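Local coordinates for protein glycosyl transferase (Staphylococcus aureus, PDB 5U02) that belongs to the TarS-type glycosyltransferases, its modelled part joining a helical linker domain to two beta-rich C-terminal domains, at residues I132-P137 with N158-G163. Residues are numbered along the deposited sequence; the frame is centred on the assembly and turned at random.
Sequences IDIAKP and NEFMIG
Residues 132-137, the last residue of strand 129-132 and the irregular link to strand 138-146, run past the end of strand 150-159 and the loop that follows it, the CA atoms of Pro-137 and Phe-160 lying 4.8 Å apart and those of Ile-134 and Met-161 6.5 Å. This interdomain junction, where a three-stranded antiparallel sheet gives way to a beta-rich domain of the E-set clan, illustrates how an irregular connection can pack on a neighbouring loop through apolar contacts, a CA-H...O contact and one bridging water. The Phe-160 ring is the flat centrepiece. With CG anti to its backbone N (chi1 -158°), it lies alongside Pro-137, whose CB makes a CH-pi contact over one face, 3.8 Å from the ring centroid and offset toward the rim. The CA-H...O contact runs from Pro-137 CA to Glu-159 O, 3.4 Å. Ile-162 CG2 sits over the centre of the opposite face, sandwiching the ring between aliphatic groups. CG2 of Ile-134 meets CE1 of Phe-160 obliquely at 3.9 Å, while Tyr-167 adds an edge-to-face ring contact. Pro-137 also touches Phe-226 and Val-228 of strand 224-229. At the other end Met-161 reaches the backbone of residues 133-135; its chain, bent at chi3 (-43°), brings the methyl CE to 3.1 Å from Ala-135 N and 3.2 Å from Asp-133 O, a tight fit against the main chain. One water bridges the two backbones: lying in the plane of the Phe-160 ring at its edge, it donates to Ala-135 O and accepts from Met-161 N, each bond 3.1 Å long.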
# COMPACT_ATOMS: atom_id res chain seq x y z
N ILE A 132 -22.20 9.77 -15.64
CA ILE A 132 -22.60 8.37 -15.66
C ILE A 132 -22.22 7.72 -14.34
O ILE A 132 -21.04 7.68 -13.98
CB ILE A 132 -21.96 7.64 -16.85
CG1 ILE A 132 -22.20 8.42 -18.14
CG2 ILE A 132 -22.49 6.22 -16.96
CD1 ILE A 132 -21.65 7.75 -19.39
N ASP A 133 -23.21 7.20 -13.62
CA ASP A 133 -22.98 6.56 -12.33
C ASP A 133 -22.07 5.33 -12.49
O ASP A 133 -21.97 4.73 -13.57
CB ASP A 133 -24.30 6.14 -11.69
CG ASP A 133 -24.98 7.28 -10.95
OD1 ASP A 133 -24.38 8.37 -10.83
OD2 ASP A 133 -26.13 7.09 -10.48
N ILE A 134 -21.41 4.96 -11.40
CA ILE A 134 -20.53 3.80 -11.37
C ILE A 134 -21.22 2.71 -10.56
O ILE A 134 -21.41 2.85 -9.34
CB ILE A 134 -19.15 4.13 -10.79
CG1 ILE A 134 -18.57 5.36 -11.49
CG2 ILE A 134 -18.22 2.94 -10.95
CD1 ILE A 134 -17.07 5.50 -11.29
N ALA A 135 -21.57 1.61 -11.23
CA ALA A 135 -22.23 0.48 -10.59
C ALA A 135 -21.21 -0.37 -9.83
O ALA A 135 -20.00 -0.23 -10.00
CB ALA A 135 -22.97 -0.36 -11.63
N LYS A 136 -21.72 -1.24 -8.97
CA LYS A 136 -20.86 -2.08 -8.16
C LYS A 136 -20.12 -3.09 -9.04
O LYS A 136 -20.71 -3.66 -9.97
CB LYS A 136 -21.68 -2.81 -7.10
CG LYS A 136 -21.06 -2.81 -5.72
CD LYS A 136 -22.09 -3.09 -4.65
CE LYS A 136 -22.05 -4.54 -4.21
NZ LYS A 136 -22.85 -4.76 -2.97
N PRO A 137 -18.83 -3.31 -8.81
CA PRO A 137 -18.11 -4.31 -9.61
C PRO A 137 -18.54 -5.72 -9.27
O PRO A 137 -18.89 -6.04 -8.14
CB PRO A 137 -16.64 -4.10 -9.21
CG PRO A 137 -16.71 -3.46 -7.86
CD PRO A 137 -17.92 -2.57 -7.91
N ASN A 158 -14.53 -9.16 -12.77
CA ASN A 158 -14.91 -9.54 -14.13
C ASN A 158 -15.53 -8.36 -14.88
O ASN A 158 -15.28 -8.20 -16.08
CB ASN A 158 -15.88 -10.72 -14.10
CG ASN A 158 -15.16 -12.06 -14.01
OD1 ASN A 158 -13.93 -12.12 -14.11
ND2 ASN A 158 -15.92 -13.13 -13.84
N GLU A 159 -16.32 -7.54 -14.20
CA GLU A 159 -16.95 -6.40 -14.84
C GLU A 159 -16.86 -5.19 -13.92
O GLU A 159 -17.17 -5.28 -12.73
CB GLU A 159 -18.41 -6.68 -15.20
CG GLU A 159 -18.56 -7.48 -16.49
CD GLU A 159 -20.01 -7.64 -16.92
OE1 GLU A 159 -20.86 -6.86 -16.43
OE2 GLU A 159 -20.28 -8.52 -17.75
N PHE A 160 -16.43 -4.07 -14.49
CA PHE A 160 -16.26 -2.82 -13.77
C PHE A 160 -16.16 -1.71 -14.80
O PHE A 160 -15.38 -1.82 -15.75
CB PHE A 160 -15.02 -2.85 -12.87
CG PHE A 160 -15.06 -1.87 -11.74
CD1 PHE A 160 -16.25 -1.26 -11.37
CD2 PHE A 160 -13.90 -1.53 -11.06
CE1 PHE A 160 -16.28 -0.34 -10.33
CE2 PHE A 160 -13.93 -0.62 -10.02
CZ PHE A 160 -15.12 -0.02 -9.65
N MET A 161 -16.95 -0.66 -14.63
CA MET A 161 -17.02 0.39 -15.63
C MET A 161 -15.84 1.35 -15.58
O MET A 161 -15.92 2.43 -16.17
CB MET A 161 -18.33 1.17 -15.49
CG MET A 161 -19.48 0.51 -16.20
SD MET A 161 -21.03 1.38 -15.95
CE MET A 161 -20.90 1.74 -14.22
N ILE A 162 -14.75 0.98 -14.92
CA ILE A 162 -13.58 1.86 -14.83
C ILE A 162 -12.32 1.00 -14.85
O ILE A 162 -12.24 -0.01 -14.15
CB ILE A 162 -13.63 2.77 -13.59
CG1 ILE A 162 -12.32 3.56 -13.46
CG2 ILE A 162 -13.94 1.98 -12.35
CD1 ILE A 162 -12.33 4.67 -12.42
N GLY A 163 -11.35 1.42 -15.66
CA GLY A 163 -10.16 0.64 -15.88
C GLY A 163 -9.21 0.65 -14.70
O GLY A 163 -9.30 1.45 -13.77
O HOH W 1 -19.43 -1.17 -12.92